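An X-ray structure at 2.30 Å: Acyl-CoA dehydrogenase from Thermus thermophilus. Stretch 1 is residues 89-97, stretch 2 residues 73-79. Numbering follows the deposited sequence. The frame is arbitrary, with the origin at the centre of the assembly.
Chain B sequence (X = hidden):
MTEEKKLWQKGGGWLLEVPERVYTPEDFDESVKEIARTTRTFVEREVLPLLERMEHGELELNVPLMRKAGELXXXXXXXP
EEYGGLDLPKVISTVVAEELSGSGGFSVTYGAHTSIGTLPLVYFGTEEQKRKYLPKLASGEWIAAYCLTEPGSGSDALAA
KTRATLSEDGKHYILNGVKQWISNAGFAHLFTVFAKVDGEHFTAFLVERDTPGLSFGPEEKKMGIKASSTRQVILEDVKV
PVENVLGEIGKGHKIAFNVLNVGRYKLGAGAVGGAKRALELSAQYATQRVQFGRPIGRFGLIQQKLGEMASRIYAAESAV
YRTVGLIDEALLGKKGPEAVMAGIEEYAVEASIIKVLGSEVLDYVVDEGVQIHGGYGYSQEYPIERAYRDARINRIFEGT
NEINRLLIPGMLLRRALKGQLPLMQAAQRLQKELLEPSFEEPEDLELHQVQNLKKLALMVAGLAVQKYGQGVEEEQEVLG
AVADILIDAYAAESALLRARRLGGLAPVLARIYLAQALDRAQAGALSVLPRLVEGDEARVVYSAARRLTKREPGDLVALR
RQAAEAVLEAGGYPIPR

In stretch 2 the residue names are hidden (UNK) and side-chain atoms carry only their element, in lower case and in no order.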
ATOM      1  N   PRO B  89     -19.264 -21.742  20.130  1.00 39.95           N
ATOM      2  CA  PRO B  89     -18.073 -21.017  20.596  1.00 39.32           C
ATOM      3  C   PRO B  89     -17.557 -20.002  19.569  1.00 38.64           C
ATOM      4  O   PRO B  89     -17.549 -20.270  18.362  1.00 37.34           O
ATOM      5  CB  PRO B  89     -17.071 -22.135  20.856  1.00 39.84           C
ATOM      6  CG  PRO B  89     -17.951 -23.268  21.311  1.00 41.20           C
ATOM      7  CD  PRO B  89     -19.130 -23.195  20.356  1.00 40.22           C
ATOM      8  N   LYS B  90     -17.123 -18.843  20.055  1.00 37.19           N
ATOM      9  CA  LYS B  90     -16.624 -17.785  19.188  1.00 36.08           C
ATOM     10  C   LYS B  90     -15.595 -18.279  18.177  1.00 34.32           C
ATOM     11  O   LYS B  90     -15.467 -17.720  17.085  1.00 32.61           O
ATOM     12  CB  LYS B  90     -16.067 -16.649  20.043  1.00 36.76           C
ATOM     13  CG  LYS B  90     -17.112 -16.113  21.007  1.00 38.69           C
ATOM     14  CD  LYS B  90     -18.423 -15.818  20.262  1.00 41.22           C
ATOM     15  CE  LYS B  90     -19.595 -15.633  21.212  1.00 42.81           C
ATOM     16  NZ  LYS B  90     -20.903 -15.581  20.484  1.00 44.32           N
ATOM     17  N   VAL B  91     -14.878 -19.343  18.521  1.00 33.22           N
ATOM     18  CA  VAL B  91     -13.893 -19.868  17.593  1.00 32.76           C
ATOM     19  C   VAL B  91     -14.528 -20.234  16.250  1.00 32.67           C
ATOM     20  O   VAL B  91     -13.948 -19.974  15.201  1.00 32.38           O
ATOM     21  CB  VAL B  91     -13.175 -21.111  18.155  1.00 33.22           C
ATOM     22  CG1 VAL B  91     -14.180 -22.204  18.511  1.00 33.62           C
ATOM     23  CG2 VAL B  91     -12.180 -21.615  17.128  1.00 30.34           C
ATOM     24  N   ILE B  92     -15.721 -20.830  16.292  1.00 33.94           N
ATOM     25  CA  ILE B  92     -16.441 -21.241  15.080  1.00 34.80           C
ATOM     26  C   ILE B  92     -16.821 -20.050  14.185  1.00 35.11           C
ATOM     27  O   ILE B  92     -16.543 -20.055  12.984  1.00 35.73           O
ATOM     28  CB  ILE B  92     -17.726 -22.035  15.443  1.00 36.78           C
ATOM     29  CG1 ILE B  92     -17.349 -23.353  16.126  1.00 37.81           C
ATOM     30  CG2 ILE B  92     -18.550 -22.307  14.198  1.00 35.71           C
ATOM     31  CD1 ILE B  92     -18.547 -24.204  16.495  1.00 40.10           C
ATOM     32  N   SER B  93     -17.457 -19.035  14.762  1.00 34.29           N
ATOM     33  CA  SER B  93     -17.824 -17.867  13.967  1.00 34.95           C
ATOM     34  C   SER B  93     -16.565 -17.171  13.444  1.00 33.40           C
ATOM     35  O   SER B  93     -16.596 -16.509  12.405  1.00 32.00           O
ATOM     36  CB  SER B  93     -18.669 -16.894  14.800  1.00 35.78           C
ATOM     37  OG  SER B  93     -18.075 -16.637  16.057  1.00 37.85           O
ATOM     38  N   THR B  94     -15.450 -17.343  14.150  1.00 32.84           N
ATOM     39  CA  THR B  94     -14.195 -16.728  13.735  1.00 31.30           C
ATOM     40  C   THR B  94     -13.575 -17.443  12.539  1.00 30.89           C
ATOM     41  O   THR B  94     -13.076 -16.789  11.617  1.00 30.02           O
ATOM     42  CB  THR B  94     -13.172 -16.682  14.893  1.00 29.91           C
ATOM     43  OG1 THR B  94     -13.709 -15.916  15.976  1.00 29.43           O
ATOM     44  CG2 THR B  94     -11.878 -16.037  14.429  1.00 28.48           C
ATOM     45  N   VAL B  95     -13.605 -18.775  12.542  1.00 30.50           N
ATOM     46  CA  VAL B  95     -13.040 -19.525  11.424  1.00 31.18           C
ATOM     47  C   VAL B  95     -13.914 -19.305  10.177  1.00 31.48           C
ATOM     48  O   VAL B  95     -13.413 -19.285   9.055  1.00 31.10           O
ATOM     49  CB  VAL B  95     -12.928 -21.055  11.732  1.00 32.51           C
ATOM     50  CG1 VAL B  95     -12.147 -21.274  13.030  1.00 35.22           C
ATOM     51  CG2 VAL B  95     -14.307 -21.684  11.824  1.00 35.37           C
ATOM     52  N   VAL B  96     -15.216 -19.128  10.385  1.00 31.39           N
ATOM     53  CA  VAL B  96     -16.141 -18.893   9.276  1.00 31.49           C
ATOM     54  C   VAL B  96     -15.783 -17.559   8.617  1.00 30.53           C
ATOM     55  O   VAL B  96     -15.789 -17.437   7.398  1.00 30.66           O
ATOM     56  CB  VAL B  96     -17.617 -18.870   9.773  1.00 32.35           C
ATOM     57  CG1 VAL B  96     -18.536 -18.338   8.683  1.00 32.76           C
ATOM     58  CG2 VAL B  96     -18.049 -20.282  10.160  1.00 33.12           C
ATOM     59  N   ALA B  97     -15.453 -16.565   9.434  1.00 28.56           N
ATOM     60  CA  ALA B  97     -15.068 -15.260   8.915  1.00 27.78           C
ATOM     61  C   ALA B  97     -13.817 -15.411   8.061  1.00 26.41           C
ATOM     62  O   ALA B  97     -13.735 -14.860   6.970  1.00 26.53           O
ATOM     63  CB  ALA B  97     -14.804 -14.304  10.060  1.00 24.46           C
ATOM     64  N   UNK B  73     -26.670 -22.814   8.284  1.00 34.47           N
ATOM     65  CA  UNK B  73     -26.431 -22.509   9.681  1.00 34.38           C
ATOM     66  C   UNK B  73     -25.314 -21.502   9.923  1.00 33.72           C
ATOM     67  O   UNK B  73     -24.930 -21.276  11.064  1.00 35.73           O
ATOM     68  N   UNK B  74     -24.796 -20.878   8.870  1.00 32.55           N
ATOM     69  CA  UNK B  74     -23.708 -19.913   9.049  1.00 31.86           C
ATOM     70  C   UNK B  74     -24.157 -18.605   9.672  1.00 31.27           C
ATOM     71  O   UNK B  74     -23.340 -17.857  10.209  1.00 31.79           O
ATOM     72  c   UNK B  74     -21.575 -20.433   5.846  1.00 33.03           C
ATOM     73  c   UNK B  74     -21.432 -21.533   8.083  1.00 32.57           C
ATOM     74  c   UNK B  74     -23.010 -19.629   7.717  1.00 30.80           C
ATOM     75  c   UNK B  74     -22.352 -20.854   7.078  1.00 31.44           C
ATOM     76  N   UNK B  75     -25.455 -18.331   9.614  1.00 30.33           N
ATOM     77  CA  UNK B  75     -25.973 -17.094  10.174  1.00 30.29           C
ATOM     78  C   UNK B  75     -26.497 -17.270  11.599  1.00 30.00           C
ATOM     79  O   UNK B  75     -26.854 -16.293  12.260  1.00 28.58           O
ATOM     80  c   UNK B  75     -25.545 -15.293   7.759  1.00 26.01           C
ATOM     81  c   UNK B  75     -26.664 -16.327   7.819  1.00 27.38           C
ATOM     82  c   UNK B  75     -27.085 -16.543   9.273  1.00 28.00           C
ATOM     83  c   UNK B  75     -27.873 -15.878   7.002  1.00 26.36           C
ATOM     84  N   UNK B  76     -26.532 -18.515  12.068  1.00 31.67           N
ATOM     85  CA  UNK B  76     -27.024 -18.807  13.414  1.00 31.87           C
ATOM     86  C   UNK B  76     -25.933 -19.184  14.421  1.00 33.28           C
ATOM     87  O   UNK B  76     -26.228 -19.446  15.584  1.00 34.61           O
ATOM     88  c   UNK B  76     -28.077 -19.910  13.350  1.00 29.77           C
ATOM     89  N   UNK B  77     -24.679 -19.193  13.979  1.00 35.24           N
ATOM     90  CA  UNK B  77     -23.545 -19.531  14.850  1.00 36.55           C
ATOM     91  C   UNK B  77     -23.490 -18.719  16.151  1.00 37.81           C
ATOM     92  O   UNK B  77     -23.320 -19.281  17.237  1.00 39.68           O
ATOM     93  c   UNK B  77     -21.023 -19.604  15.010  1.00 34.82           C
ATOM     94  c   UNK B  77     -21.008 -19.995  11.974  1.00 38.89           C
ATOM     95  c   UNK B  77     -22.165 -20.272  12.891  1.00 36.77           C
ATOM     96  c   UNK B  77     -22.210 -19.338  14.092  1.00 35.74           C
ATOM     97  N   UNK B  78     -23.621 -17.398  16.052  1.00 39.03           N
ATOM     98  CA  UNK B  78     -23.570 -16.539  17.235  1.00 40.14           C
ATOM     99  C   UNK B  78     -24.940 -16.177  17.798  1.00 40.56           C
ATOM    100  O   UNK B  78     -25.066 -15.248  18.598  1.00 40.18           O
ATOM    101  c   UNK B  78     -22.797 -15.258  16.921  1.00 43.83           C
ATOM    102  o   UNK B  78     -20.776 -16.362  17.532  1.00 48.38           O
ATOM    103  c   UNK B  78     -21.302 -15.493  16.803  1.00 47.84           C
ATOM    104  o   UNK B  78     -20.654 -14.801  15.985  1.00 49.75           O
ATOM    105  N   UNK B  79     -25.965 -16.918  17.390  1.00 40.35           N
ATOM    106  CA  UNK B  79     -27.320 -16.658  17.864  1.00 41.17           C
ATOM    107  C   UNK B  79     -27.780 -17.675  18.911  1.00 41.34           C
ATOM    108  O   UNK B  79     -27.556 -18.878  18.767  1.00 41.63           O
ATOM    109  c   UNK B  79     -28.334 -16.670  16.695  1.00 41.32           C
ATOM    110  c   UNK B  79     -29.737 -16.385  17.217  1.00 37.60           C
ATOM    111  c   UNK B  79     -27.924 -15.646  15.638  1.00 40.79           C
TER
HETATM  112  O   HOH W   1     -23.455 -14.110  20.531  1.00 31.45           O
HETATM  113  O   HOH W   2     -18.093 -14.267  17.052  1.00 34.11           O

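Position 73 has no side-chain atoms. Its phi is 83° and its psi 9°, and it is the first residue to leave the preceding helix, in a Schellman motif. At these angles a CB would be jammed against the carbonyl O of the residue before. That alone calls for glycine. The residue is Gly73, and it does not touch stretch 1.

Position 74 carries four carbons, forked at the second. Its CA-to-CB bond points sideways to the helix of stretch 1, but the end of the side chain comes nearer. One terminal carbon lies 4.2 Å from CG2 of Val96. A fork at the second carbon means leucine, so this is Leu74. The atom near Val96 is CD2, and the contact is apolar.

Position 75 also has four carbons forked at the second. The pattern is again that of leucine: Leu75. It is buried but out of reach of stretch 1.

Position 76 has a single carbon and is alanine. Ala76 makes no contact with stretch 1. Its backbone N gives a weak hydrogen bond to O of Gly73, at 3.3 Å. It also opens a type I beta turn that ends at position 79.

Position 77 has four carbons, forked at the first, with one arm two carbons long. Its CA-to-CB bond points toward stretch 1. The short arm lies 3.8 Å from CG2 of Ile92 and 3.6 Å from CB of Ser93. The end of the long arm is 3.5 Å from CG2 of Val96. This branching is that of isoleucine. In Ile77 the short arm is CG2 and the long one ends in CD1.

Position 78 has two carbons, the second carrying two oxygens. One oxygen is 3.1 Å from NZ of Lys90 and 3.1 Å from OG of Ser93. A carboxylate on such a short chain is aspartate. That oxygen is OD2 of Asp78, and its contact with Lys90 is a salt bridge. OG of Ser93 is almost as close to OD1 of Asp78, at 3.2 Å. Water 2 lies 2.8 Å from OD1 of Asp78 and 2.6 Å from OG of Ser93. Water 1 donates to the backbone O of Asp78 at 2.8 Å and accepts from NZ of Lys90 at 2.9 Å.

Position 79 has one carbon carrying two more, three in all. This is valine. The CA-to-CB bond of Val79 points away from stretch 1, and its N closes the turn with a 3.1 Å hydrogen bond to O of Ala76.

The contact joins an apolar patch to a charged one. Ile77 packs on Ile92, Ser93 and Val96, and Leu74 adds to the packing at Val96. Next to this patch, Asp78 pairs with Lys90, whose CA-to-CB bond points away but whose long chain brings NZ back to the carboxylate. One water links Asp78 to Lys90, another Asp78 to Ser93. The two stretches bury 308 Å², both sides summed.

Stretch 2 (73-79) GLLAIDV
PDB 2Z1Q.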